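PDB 4CEM: regulator of nonsense transcripts 2 from Homo sapiens, which probably acts in nonsense-mediated mRNA decay as the factor UPF2, of which this chain is the first of three MIF4G domains. Local coordinates for residues Q13-Q16 with E17-R21; K97-I100 with S101-N104. All coordinates share one frame; numbering follows the deposited sequence.

How the contacts relate
Two short-range contacts illustrate local order in a chain that is mostly helical and has no strands: one lies within a helix, the other at the turn leading into another. Contact 1 comes first in sequence and lies wholly on the long helix 6-33, where 13-16 meets 17-21 one turn further on. Contact 2 follows later, between helices 86-95 and 103-116 of the MIF4G domain, where 97-100 turns into 101-104. Their centres are 19 Å apart and their nearest atoms about 7 Å, so they do not touch and share no helix. Side chains of contact 1 also touch the loop 220-223; Leu98, Ile100 and Val103 of contact 2 also touch helix 143-158.

Contact 1: Q13-Q16 with E17-R21; sequences QLHQ and EAWER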
loop_
_atom_site.group_PDB
_atom_site.type_symbol
_atom_site.label_atom_id
_atom_site.label_comp_id
_atom_site.label_asym_id
_atom_site.label_seq_id
_atom_site.Cartn_x
_atom_site.Cartn_y
_atom_site.Cartn_z
ATOM N N GLN A 13 -4.004 8.977 -19.445
ATOM C CA GLN A 13 -4.513 8.901 -18.074
ATOM C C GLN A 13 -3.435 8.445 -17.099
ATOM O O GLN A 13 -3.221 9.086 -16.076
ATOM C CB GLN A 13 -5.740 7.977 -17.968
ATOM C CG GLN A 13 -7.070 8.700 -18.121
ATOM C CD GLN A 13 -7.335 9.685 -16.992
ATOM O OE1 GLN A 13 -7.275 9.326 -15.811
ATOM N NE2 GLN A 13 -7.629 10.938 -17.351
ATOM N N LEU A 14 -2.764 7.344 -17.412
ATOM C CA LEU A 14 -1.675 6.859 -16.576
ATOM C C LEU A 14 -0.703 8.012 -16.308
ATOM O O LEU A 14 -0.487 8.408 -15.162
ATOM C CB LEU A 14 -0.966 5.689 -17.264
ATOM C CG LEU A 14 0.054 4.878 -16.458
ATOM C CD1 LEU A 14 -0.630 4.030 -15.391
ATOM C CD2 LEU A 14 0.895 4.003 -17.387
ATOM N N HIS A 15 -0.177 8.577 -17.391
ATOM C CA HIS A 15 0.709 9.742 -17.369
ATOM C C HIS A 15 0.196 10.923 -16.559
ATOM O O HIS A 15 0.962 11.586 -15.874
ATOM C CB HIS A 15 0.989 10.126 -18.821
ATOM C CG HIS A 15 1.756 11.411 -19.002
ATOM N ND1 HIS A 15 3.100 11.471 -18.950
ATOM C CD2 HIS A 15 1.321 12.689 -19.297
ATOM C CE1 HIS A 15 3.499 12.728 -19.180
ATOM N NE2 HIS A 15 2.410 13.473 -19.391
ATOM N N GLN A 16 -1.098 11.193 -16.610
ATOM C CA GLN A 16 -1.678 12.299 -15.851
ATOM C C GLN A 16 -1.710 12.005 -14.350
ATOM O O GLN A 16 -1.443 12.885 -13.530
ATOM C CB GLN A 16 -3.094 12.558 -16.338
ATOM C CG GLN A 16 -3.804 13.712 -15.658
ATOM C CD GLN A 16 -5.138 14.004 -16.313
ATOM O OE1 GLN A 16 -5.830 13.091 -16.776
ATOM N NE2 GLN A 16 -5.502 15.279 -16.370
ATOM N N GLU A 17 -2.055 10.769 -14.003
ATOM C CA GLU A 17 -2.109 10.343 -12.615
ATOM C C GLU A 17 -0.726 10.312 -11.997
ATOM O O GLU A 17 -0.544 10.712 -10.848
ATOM C CB GLU A 17 -2.762 8.960 -12.494
ATOM C CG GLU A 17 -4.282 9.031 -12.418
ATOM C CD GLU A 17 -4.971 7.761 -12.872
ATOM O OE1 GLU A 17 -4.416 6.656 -12.658
ATOM O OE2 GLU A 17 -6.073 7.881 -13.445
ATOM N N ALA A 18 0.236 9.825 -12.769
ATOM C CA ALA A 18 1.627 9.807 -12.362
ATOM C C ALA A 18 2.060 11.196 -11.905
ATOM O O ALA A 18 2.621 11.354 -10.822
ATOM C CB ALA A 18 2.486 9.334 -13.518
ATOM N N TRP A 19 1.763 12.208 -12.712
ATOM C CA TRP A 19 2.215 13.554 -12.391
ATOM C C TRP A 19 1.482 14.166 -11.222
ATOM O O TRP A 19 2.102 14.818 -10.384
ATOM C CB TRP A 19 2.186 14.452 -13.631
ATOM C CG TRP A 19 3.395 14.224 -14.490
ATOM C CD1 TRP A 19 3.493 13.457 -15.647
ATOM C CD2 TRP A 19 4.745 14.717 -14.249
ATOM N NE1 TRP A 19 4.767 13.458 -16.129
ATOM C CE2 TRP A 19 5.570 14.197 -15.334
ATOM C CE3 TRP A 19 5.331 15.513 -13.283
ATOM C CZ2 TRP A 19 6.924 14.489 -15.429
ATOM C CZ3 TRP A 19 6.692 15.792 -13.385
ATOM C CH2 TRP A 19 7.467 15.298 -14.438
ATOM N N GLU A 20 0.171 13.965 -11.154
ATOM C CA GLU A 20 -0.626 14.421 -10.007
ATOM C C GLU A 20 -0.066 13.835 -8.717
ATOM O O GLU A 20 0.195 14.554 -7.751
ATOM C CB GLU A 20 -2.094 14.011 -10.161
ATOM C CG GLU A 20 -2.883 14.916 -11.098
ATOM C CD GLU A 20 -4.170 14.284 -11.627
ATOM O OE1 GLU A 20 -4.420 13.079 -11.377
ATOM O OE2 GLU A 20 -4.934 15.005 -12.315
ATOM N N ARG A 21 0.135 12.523 -8.731
ATOM C CA ARG A 21 0.752 11.823 -7.619
ATOM C C ARG A 21 2.101 12.455 -7.268
ATOM O O ARG A 21 2.379 12.736 -6.107
ATOM C CB ARG A 21 0.923 10.335 -7.963
ATOM C CG ARG A 21 1.284 9.457 -6.779
ATOM C CD ARG A 21 0.978 7.987 -7.019
ATOM N NE ARG A 21 1.972 7.346 -7.885
ATOM C CZ ARG A 21 1.829 7.119 -9.195
ATOM N NH1 ARG A 21 0.715 7.466 -9.841
ATOM N NH2 ARG A 21 2.812 6.530 -9.872
#
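Glu17 and Ala18 donate their backbone N-H groups to the carbonyls of Gln13 and Leu14, and these i to i+4 bonds carry the polar part of the contact. Glu17 N lies 2.9 Å from Gln13 O, with a nearly straight N-H...O angle of 163°. Ala18 N is bonded to Leu14 O in the same way. One residue on, the bond from Trp19 N to His15 O is weak at 3.3 Å, whereas Glu20 N meets Gln16 O at 3.1 Å.

Outside this backbone core, the side chains of His15 and Trp19 form an offset edge-to-face pair. With CG anti to the backbone N (chi1 173°), the imidazole lies beside its own carbonyl, on the flank of the helix where Trp19 emerges. The pyrrole edge of the indole is turned to the histidine face: Trp19 CD1 is 3.6 Å from His15 CE1 and sits over the rim rather than the ring centre, and Trp19 NE1 is 3.4 Å from the same carbon. The planes stand 69° apart. The indole N-H finds its acceptor in Ser221 O, which is likely to help set how the ring is turned, while Phe222 approaches His15 edge-to-face. With His15 reduced to an alanine, the indole edge would probably lose the ring face it meets and Phe222 its edge-to-face partner.

On another flank, Gln16 runs out extended beyond CG, and Glu20 OE2 comes to 3.8 Å from Gln16 CG in loose contact. The methyl of Ala18 rests 3.5 Å from Leu14 O and also packs on Phe222 and Pro223. The whole is an i to i+4 aromatic pair along helix 6-33, on the side packed against the loop 220-223 that follows helix 209-218.

Contact 2: K97-I100 with S101-N104; sequences KLKI and SDVN
Lys99 and Asp102 close a type I beta turn, with Ile100 and Ser101 at its two corners, that carries the chain from the extended segment 97-99 towards helix 103-116. Asp102 N donates to Lys99 O at 2.8 Å with an N-H...O angle of 161°, but the donor stands well above the carbonyl plane instead of on a lone pair, as fits a tight turn. Backbone angles of -44°/-44° at Ile100 and close to zero in psi at Ser101 fit that turn type.

The lysine side chain can be followed along one carboxylate oxygen. Its CB starts 3.5 Å from Asp102 OD2, and CG and CD pass at 3.7 Å from the same oxygen, so the aliphatic stem runs side by side with the aspartate and points the same way. CE is farther off at 4.1 Å. Near the end the chain bends at its last torsion, and NZ comes to 3.8 Å from Asp102 OD2, a long salt bridge that probably adds only modest electrostatic attraction on the exposed side of the turn. Asp102 is held more firmly through its other oxygen, OD1, which accepts a hydrogen bond from Glu67 N and thereby ties the turn to the loop around Thr66.

Leu98 and Val103 are buried and supply the apolar part. Leu98 reaches Phe152 of helix 143-158 and Ile65, while Val103 packs on Thr148 of that helix. Ile100, at the first corner, is exposed and lies against Arg147 and Arg151. Between the two segments themselves, Leu98 CB faces Val103 CG2 at 4.4 Å, and Leu98 CD2 lies 4.0 Å from Asp102 CB.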
loop_
_atom_site.group_PDB
_atom_site.type_symbol
_atom_site.label_atom_id
_atom_site.label_comp_id
_atom_site.label_asym_id
_atom_site.label_seq_id
_atom_site.Cartn_x
_atom_site.Cartn_y
_atom_site.Cartn_z
ATOM N N LYS A 97 -10.540 2.385 9.563
ATOM C CA LYS A 97 -10.580 1.519 8.386
ATOM C C LYS A 97 -10.796 2.375 7.145
ATOM O O LYS A 97 -11.901 2.849 6.889
ATOM C CB LYS A 97 -11.698 0.485 8.530
ATOM C CG LYS A 97 -11.488 -0.476 9.693
ATOM C CD LYS A 97 -12.809 -0.938 10.290
ATOM C CE LYS A 97 -12.602 -1.707 11.587
ATOM N NZ LYS A 97 -13.876 -1.861 12.346
ATOM N N LEU A 98 -9.725 2.578 6.388
ATOM C CA LEU A 98 -9.741 3.478 5.244
ATOM C C LEU A 98 -9.928 2.707 3.947
ATOM O O LEU A 98 -9.278 1.691 3.728
ATOM C CB LEU A 98 -8.417 4.241 5.170
ATOM C CG LEU A 98 -8.057 5.143 6.351
ATOM C CD1 LEU A 98 -6.564 5.453 6.363
ATOM C CD2 LEU A 98 -8.871 6.425 6.300
ATOM N N LYS A 99 -10.801 3.196 3.079
ATOM C CA LYS A 99 -10.865 2.671 1.725
ATOM C C LYS A 99 -9.674 3.187 0.933
ATOM O O LYS A 99 -9.077 4.217 1.258
ATOM C CB LYS A 99 -12.143 3.105 1.019
ATOM C CG LYS A 99 -13.418 2.633 1.692
ATOM C CD LYS A 99 -14.621 3.440 1.220
ATOM C CE LYS A 99 -15.719 3.466 2.270
ATOM N NZ LYS A 99 -16.261 4.843 2.412
ATOM N N ILE A 100 -9.354 2.469 -0.132
ATOM C CA ILE A 100 -8.279 2.859 -1.032
ATOM C C ILE A 100 -8.349 4.361 -1.336
ATOM O O ILE A 100 -7.338 5.049 -1.298
ATOM C CB ILE A 100 -8.356 2.046 -2.345
ATOM C CG1 ILE A 100 -8.146 0.543 -2.074
ATOM C CG2 ILE A 100 -7.324 2.536 -3.342
ATOM C CD1 ILE A 100 -9.143 -0.361 -2.781
ATOM N N SER A 101 -9.552 4.864 -1.597
ATOM C CA SER A 101 -9.743 6.258 -2.000
ATOM C C SER A 101 -9.692 7.281 -0.856
ATOM O O SER A 101 -9.750 8.484 -1.110
ATOM C CB SER A 101 -11.083 6.407 -2.737
ATOM O OG SER A 101 -12.185 6.152 -1.880
ATOM N N ASP A 102 -9.604 6.814 0.388
ATOM C CA ASP A 102 -9.612 7.700 1.555
ATOM C C ASP A 102 -8.207 8.007 2.098
ATOM O O ASP A 102 -8.050 8.926 2.905
ATOM C CB ASP A 102 -10.461 7.080 2.681
ATOM C CG ASP A 102 -11.962 7.129 2.396
ATOM O OD1 ASP A 102 -12.448 8.145 1.851
ATOM O OD2 ASP A 102 -12.660 6.150 2.744
ATOM N N VAL A 103 -7.196 7.251 1.669
ATOM C CA VAL A 103 -5.851 7.370 2.248
ATOM C C VAL A 103 -5.232 8.764 2.058
ATOM O O VAL A 103 -4.592 9.287 2.973
ATOM C CB VAL A 103 -4.894 6.299 1.697
ATOM C CG1 VAL A 103 -3.487 6.505 2.238
ATOM C CG2 VAL A 103 -5.393 4.905 2.042
ATOM N N ASN A 104 -5.434 9.378 0.895
ATOM C CA ASN A 104 -4.951 10.742 0.683
ATOM C C ASN A 104 -5.514 11.732 1.689
ATOM O O ASN A 104 -4.794 12.609 2.147
ATOM C CB ASN A 104 -5.255 11.232 -0.734
ATOM C CG ASN A 104 -4.299 10.661 -1.781
ATOM O OD1 ASN A 104 -3.163 10.284 -1.477
ATOM N ND2 ASN A 104 -4.757 10.623 -3.033
#